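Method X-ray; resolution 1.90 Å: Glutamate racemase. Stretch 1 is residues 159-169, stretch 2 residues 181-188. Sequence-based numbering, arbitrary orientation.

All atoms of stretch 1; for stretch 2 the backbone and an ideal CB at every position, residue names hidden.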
ATOM      1  N   MET A 159       0.852 -19.106  -0.579  1.00 42.74           N
ATOM      2  CA  MET A 159       0.947 -17.921   0.271  1.00 41.56           C
ATOM      3  C   MET A 159       2.256 -17.851   1.026  1.00 40.26           C
ATOM      4  O   MET A 159       2.789 -18.867   1.467  1.00 39.98           O
ATOM      5  CB  MET A 159      -0.186 -17.878   1.295  1.00 42.39           C
ATOM      6  CG  MET A 159      -1.535 -17.447   0.763  1.00 44.11           C
ATOM      7  SD  MET A 159      -2.569 -16.888   2.144  1.00 46.60           S
ATOM      8  CE  MET A 159      -2.731 -18.419   3.087  1.00 46.03           C
ATOM      9  N   LEU A 160       2.762 -16.636   1.184  1.00 38.69           N
ATOM     10  CA  LEU A 160       3.998 -16.416   1.914  1.00 37.59           C
ATOM     11  C   LEU A 160       3.894 -15.049   2.598  1.00 36.65           C
ATOM     12  O   LEU A 160       3.945 -14.007   1.943  1.00 36.13           O
ATOM     13  CB  LEU A 160       5.190 -16.462   0.950  1.00 37.60           C
ATOM     14  CG  LEU A 160       6.570 -16.722   1.554  1.00 37.90           C
ATOM     15  CD1 LEU A 160       7.564 -17.028   0.436  1.00 37.83           C
ATOM     16  CD2 LEU A 160       7.018 -15.519   2.368  1.00 37.80           C
ATOM     17  N   GLY A 161       3.720 -15.066   3.918  1.00 35.74           N
ATOM     18  CA  GLY A 161       3.608 -13.829   4.673  1.00 34.53           C
ATOM     19  C   GLY A 161       4.936 -13.474   5.313  1.00 33.81           C
ATOM     20  O   GLY A 161       5.553 -14.310   5.973  1.00 33.71           O
ATOM     21  N   SER A 162       5.384 -12.237   5.130  1.00 32.70           N
ATOM     22  CA  SER A 162       6.661 -11.826   5.699  1.00 31.67           C
ATOM     23  C   SER A 162       6.690 -10.407   6.244  1.00 31.01           C
ATOM     24  O   SER A 162       6.669  -9.440   5.485  1.00 30.76           O
ATOM     25  CB  SER A 162       7.774 -11.968   4.655  1.00 30.98           C
ATOM     26  OG  SER A 162       8.996 -11.440   5.150  1.00 30.57           O
ATOM     27  N   ALA A 163       6.757 -10.288   7.565  1.00 30.33           N
ATOM     28  CA  ALA A 163       6.825  -8.983   8.197  1.00 29.58           C
ATOM     29  C   ALA A 163       8.234  -8.430   7.958  1.00 29.44           C
ATOM     30  O   ALA A 163       8.440  -7.220   7.891  1.00 28.92           O
ATOM     31  CB  ALA A 163       6.555  -9.112   9.689  1.00 30.07           C
ATOM     32  N   GLU A 164       9.203  -9.330   7.817  1.00 29.32           N
ATOM     33  CA  GLU A 164      10.582  -8.918   7.587  1.00 29.78           C
ATOM     34  C   GLU A 164      10.742  -8.188   6.252  1.00 29.30           C
ATOM     35  O   GLU A 164      11.520  -7.239   6.131  1.00 28.77           O
ATOM     36  CB  GLU A 164      11.508 -10.135   7.615  1.00 31.44           C
ATOM     37  CG  GLU A 164      12.982  -9.769   7.547  1.00 34.82           C
ATOM     38  CD  GLU A 164      13.895 -10.977   7.645  1.00 36.46           C
ATOM     39  OE1 GLU A 164      13.407 -12.070   8.013  1.00 38.07           O
ATOM     40  OE2 GLU A 164      15.105 -10.826   7.366  1.00 37.79           O
ATOM     41  N   MET A 165      10.005  -8.630   5.241  1.00 28.45           N
ATOM     42  CA  MET A 165      10.105  -7.981   3.941  1.00 28.20           C
ATOM     43  C   MET A 165       9.596  -6.542   4.042  1.00 27.54           C
ATOM     44  O   MET A 165      10.101  -5.641   3.369  1.00 27.24           O
ATOM     45  CB  MET A 165       9.304  -8.761   2.901  1.00 28.91           C
ATOM     46  CG  MET A 165       9.686  -8.406   1.473  1.00 30.59           C
ATOM     47  SD  MET A 165       8.824  -9.410   0.248  1.00 31.94           S
ATOM     48  CE  MET A 165       9.713 -10.941   0.373  1.00 31.97           C
ATOM     49  N   VAL A 166       8.593  -6.328   4.889  1.00 26.73           N
ATOM     50  CA  VAL A 166       8.060  -4.988   5.071  1.00 26.74           C
ATOM     51  C   VAL A 166       9.184  -4.105   5.605  1.00 27.07           C
ATOM     52  O   VAL A 166       9.367  -2.977   5.156  1.00 26.02           O
ATOM     53  CB  VAL A 166       6.888  -4.975   6.071  1.00 26.61           C
ATOM     54  CG1 VAL A 166       6.397  -3.544   6.274  1.00 26.96           C
ATOM     55  CG2 VAL A 166       5.758  -5.857   5.557  1.00 26.49           C
ATOM     56  N   GLU A 167       9.937  -4.638   6.564  1.00 27.89           N
ATOM     57  CA  GLU A 167      11.049  -3.910   7.163  1.00 29.12           C
ATOM     58  C   GLU A 167      12.153  -3.635   6.153  1.00 28.28           C
ATOM     59  O   GLU A 167      12.801  -2.591   6.198  1.00 28.26           O
ATOM     60  CB  GLU A 167      11.620  -4.694   8.352  1.00 31.04           C
ATOM     61  CG  GLU A 167      10.738  -4.658   9.579  1.00 34.37           C
ATOM     62  CD  GLU A 167      10.338  -3.239   9.960  1.00 36.89           C
ATOM     63  OE1 GLU A 167      11.219  -2.347   9.980  1.00 38.46           O
ATOM     64  OE2 GLU A 167       9.141  -3.009  10.241  1.00 38.74           O
ATOM     65  N   LEU A 168      12.374  -4.576   5.244  1.00 28.21           N
ATOM     66  CA  LEU A 168      13.395  -4.397   4.226  1.00 28.05           C
ATOM     67  C   LEU A 168      13.004  -3.206   3.359  1.00 27.93           C
ATOM     68  O   LEU A 168      13.849  -2.387   2.993  1.00 28.11           O
ATOM     69  CB  LEU A 168      13.530  -5.670   3.379  1.00 28.07           C
ATOM     70  CG  LEU A 168      14.174  -6.843   4.124  1.00 28.26           C
ATOM     71  CD1 LEU A 168      14.167  -8.080   3.252  1.00 28.45           C
ATOM     72  CD2 LEU A 168      15.595  -6.470   4.517  1.00 28.49           C
ATOM     73  N   ALA A 169      11.713  -3.102   3.052  1.00 27.73           N
ATOM     74  CA  ALA A 169      11.213  -1.996   2.236  1.00 28.12           C
ATOM     75  C   ALA A 169      11.383  -0.689   3.010  1.00 28.18           C
ATOM     76  O   ALA A 169      11.831   0.316   2.454  1.00 28.29           O
ATOM     77  CB  ALA A 169       9.731  -2.217   1.879  1.00 27.69           C
ATOM     78  N   UNK A 181      20.657 -11.534   0.425  1.00 36.44           N
ATOM     79  CA  UNK A 181      20.714 -12.807   1.129  1.00 36.07           C
ATOM     80  C   UNK A 181      19.516 -12.951   2.064  1.00 34.99           C
ATOM     81  O   UNK A 181      18.985 -14.046   2.242  1.00 34.62           O
ATOM     82  CB  UNK A 181      22.022 -12.929   1.913  1.00 36.07           C
ATOM     83  N   UNK A 182      19.095 -11.844   2.667  1.00 34.20           N
ATOM     84  CA  UNK A 182      17.942 -11.861   3.563  1.00 33.44           C
ATOM     85  C   UNK A 182      16.697 -12.211   2.745  1.00 32.88           C
ATOM     86  O   UNK A 182      15.849 -12.982   3.185  1.00 32.37           O
ATOM     87  CB  UNK A 182      17.774 -10.516   4.273  1.00 33.44           C
ATOM     88  N   UNK A 183      16.595 -11.639   1.548  1.00 32.52           N
ATOM     89  CA  UNK A 183      15.465 -11.914   0.667  1.00 31.97           C
ATOM     90  C   UNK A 183      15.434 -13.371   0.235  1.00 31.47           C
ATOM     91  O   UNK A 183      14.378 -14.006   0.248  1.00 31.07           O
ATOM     92  CB  UNK A 183      15.519 -11.007  -0.564  1.00 31.97           C
ATOM     93  N   UNK A 184      16.591 -13.898  -0.158  1.00 30.86           N
ATOM     94  CA  UNK A 184      16.678 -15.287  -0.595  1.00 31.16           C
ATOM     95  C   UNK A 184      16.219 -16.217   0.517  1.00 30.89           C
ATOM     96  O   UNK A 184      15.575 -17.233   0.265  1.00 30.37           O
ATOM     97  CB  UNK A 184      18.106 -15.632  -1.024  1.00 31.16           C
ATOM     98  N   UNK A 185      16.569 -15.865   1.747  1.00 30.97           N
ATOM     99  CA  UNK A 185      16.198 -16.667   2.904  1.00 31.66           C
ATOM    100  C   UNK A 185      14.682 -16.646   3.065  1.00 30.92           C
ATOM    101  O   UNK A 185      14.044 -17.686   3.239  1.00 30.74           O
ATOM    102  CB  UNK A 185      16.887 -16.154   4.170  1.00 31.66           C
ATOM    103  N   UNK A 186      14.108 -15.451   2.999  1.00 30.14           N
ATOM    104  CA  UNK A 186      12.665 -15.310   3.130  1.00 29.32           C
ATOM    105  C   UNK A 186      11.958 -16.105   2.030  1.00 28.71           C
ATOM    106  O   UNK A 186      10.951 -16.764   2.280  1.00 28.31           O
ATOM    107  CB  UNK A 186      12.261 -13.835   3.073  1.00 29.32           C
ATOM    108  N   UNK A 187      12.497 -16.050   0.815  1.00 28.36           N
ATOM    109  CA  UNK A 187      11.901 -16.747  -0.322  1.00 28.42           C
ATOM    110  C   UNK A 187      12.397 -18.185  -0.519  1.00 28.77           C
ATOM    111  O   UNK A 187      12.023 -18.845  -1.489  1.00 27.81           O
ATOM    112  CB  UNK A 187      12.174 -15.947  -1.597  1.00 28.42           C
ATOM    113  N   UNK A 188      13.216 -18.672   0.409  1.00 29.44           N
ATOM    114  CA  UNK A 188      13.766 -20.024   0.309  1.00 30.59           C
ATOM    115  C   UNK A 188      12.694 -21.062  -0.037  1.00 31.15           C
ATOM    116  O   UNK A 188      12.883 -21.866  -0.944  1.00 31.37           O
ATOM    117  CB  UNK A 188      14.449 -20.406   1.623  1.00 30.59           C
TER

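The axes of helix 163-169 and helix 181-186 approach to 10.6 Å at 158° between their N-to-C directions, so the second helix runs nearly antiparallel to the first and meets L168 near its start and L160 near its end.

Position 181 has helical angles (-65/-36), and nothing of stretch 1 lies within 5.5 Å of its ideal CB. Many side chains would suit, polar ones included; the residue is D181, which makes no contact here.

At 182 CA-to-CB points toward stretch 1, and the ideal CB already sits 4.1 Å from E164 OE2 and 4.5 Å from L168 CD1. With atoms so near, a small side chain fits without rearrangement, although a longer one turned aside is not excluded. The deposited A182 places its CB 4.4 Å from L168 CD1 and 4.1 Å from E164 OE2, touching both with a single methyl.

Position 183 points sideways, its ideal CB 5.0 Å from L168 CD1. The methyl end of M165 lies beyond, so a flexible apolar chain such as leucine or methionine could reach inward. L183 does so: its CD2 lies 3.7 Å from M165 CE and 4.1 Å from L168 CD1.

Position 184 has no neighbour from stretch 1 within 5.5 Å of its ideal CB, so the contact imposes little; the residue is K184, with chi1 m and the rest of the chain extended in t. Position 185 points sideways and is similarly free. It is R185, whose side chain stays 6.3 Å from stretch 1 at its nearest.

At 186 CA-to-CB points toward stretch 1, and the ideal CB is 4.6 Å from S162 OG, 4.7 Å from M165 CE and 5.4 Å from E164 OE1. S162 OG accepts from M165 N at 3.0 Å as the N-cap of the helix. The M165 methyl and the side chains of L160 and L168 around the site favour a medium apolar chain, such as valine, leucine or isoleucine; with E164 OE1 in range, a long basic chain is also conceivable. I186 (chi1 m, chi2 t) buries 102 Å², the largest area in either stretch. Its CG2 packs 3.9 Å from M165 CE and 4.2 Å from L160 CD2, and its CD1 reaches L168 CD1 at 3.9 Å and E164 CD at 3.8 Å. S162 OG lies near both CG2 (3.6 Å) and CD1 (3.7 Å), but CD1 misses M165 CE at 4.8 Å.

Position 187 points sideways, its ideal CB 5.2 Å from L160 CD1. With M165 CE also nearby, an apolar chain long enough to turn inward is favoured. L187 brings CD2 to 4.0 Å from L160 CD1 and 4.3 Å from M165 CE.

Position 188 has an ideal CB with nothing of stretch 1 within 5.5 Å, leaving room for long or charged chains. R188 leads its end away. No hydrogen bond crosses between the stretches; the 395 Å² buried reflects mainly apolar packing.

Stretch 2 181-188: DALKRILR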
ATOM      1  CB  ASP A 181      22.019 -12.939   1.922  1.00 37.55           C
ATOM      2  CG  ASP A 181      23.238 -13.085   1.023  1.00 38.95           C
ATOM      3  OD1 ASP A 181      23.163 -13.820   0.014  1.00 39.74           O
ATOM      4  OD2 ASP A 181      24.281 -12.475   1.332  1.00 40.38           O
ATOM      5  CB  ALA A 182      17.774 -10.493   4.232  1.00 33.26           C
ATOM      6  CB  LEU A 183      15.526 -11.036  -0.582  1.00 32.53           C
ATOM      7  CG  LEU A 183      14.754  -9.718  -0.571  1.00 33.44           C
ATOM      8  CD1 LEU A 183      14.883  -9.065  -1.947  1.00 33.67           C
ATOM      9  CD2 LEU A 183      13.282  -9.973  -0.234  1.00 33.50           C
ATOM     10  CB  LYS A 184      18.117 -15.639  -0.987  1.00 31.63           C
ATOM     11  CG  LYS A 184      18.608 -14.940  -2.238  1.00 32.93           C
ATOM     12  CD  LYS A 184      20.089 -15.198  -2.471  1.00 33.75           C
ATOM     13  CE  LYS A 184      20.608 -14.382  -3.643  1.00 34.92           C
ATOM     14  NZ  LYS A 184      22.090 -14.534  -3.808  1.00 35.78           N
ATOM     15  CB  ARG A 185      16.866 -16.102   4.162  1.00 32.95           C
ATOM     16  CG  ARG A 185      16.517 -16.858   5.434  1.00 35.19           C
ATOM     17  CD  ARG A 185      17.056 -18.285   5.403  1.00 36.95           C
ATOM     18  NE  ARG A 185      16.487 -19.083   6.486  1.00 38.48           N
ATOM     19  CZ  ARG A 185      15.218 -19.475   6.531  1.00 39.27           C
ATOM     20  NH1 ARG A 185      14.383 -19.149   5.552  1.00 39.25           N
ATOM     21  NH2 ARG A 185      14.779 -20.179   7.565  1.00 40.18           N
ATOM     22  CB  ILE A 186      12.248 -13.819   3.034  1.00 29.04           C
ATOM     23  CG1 ILE A 186      12.841 -13.038   4.214  1.00 29.51           C
ATOM     24  CG2 ILE A 186      10.725 -13.701   3.007  1.00 29.20           C
ATOM     25  CD1 ILE A 186      12.609 -11.531   4.141  1.00 29.37           C
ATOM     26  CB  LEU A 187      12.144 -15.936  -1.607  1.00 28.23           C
ATOM     27  CG  LEU A 187      11.503 -14.541  -1.640  1.00 28.51           C
ATOM     28  CD1 LEU A 187      12.059 -13.722  -2.801  1.00 28.72           C
ATOM     29  CD2 LEU A 187       9.998 -14.681  -1.760  1.00 28.48           C
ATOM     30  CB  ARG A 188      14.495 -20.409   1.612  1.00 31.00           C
ATOM     31  CG  ARG A 188      15.424 -21.631   1.465  1.00 31.92           C
ATOM     32  CD  ARG A 188      16.261 -21.887   2.720  1.00 32.72           C
ATOM     33  NE  ARG A 188      15.474 -22.434   3.825  1.00 33.40           N
ATOM     34  CZ  ARG A 188      15.992 -22.854   4.976  1.00 33.80           C
ATOM     35  NH1 ARG A 188      17.300 -22.787   5.181  1.00 34.90           N
ATOM     36  NH2 ARG A 188      15.209 -23.353   5.919  1.00 34.07           N
TER
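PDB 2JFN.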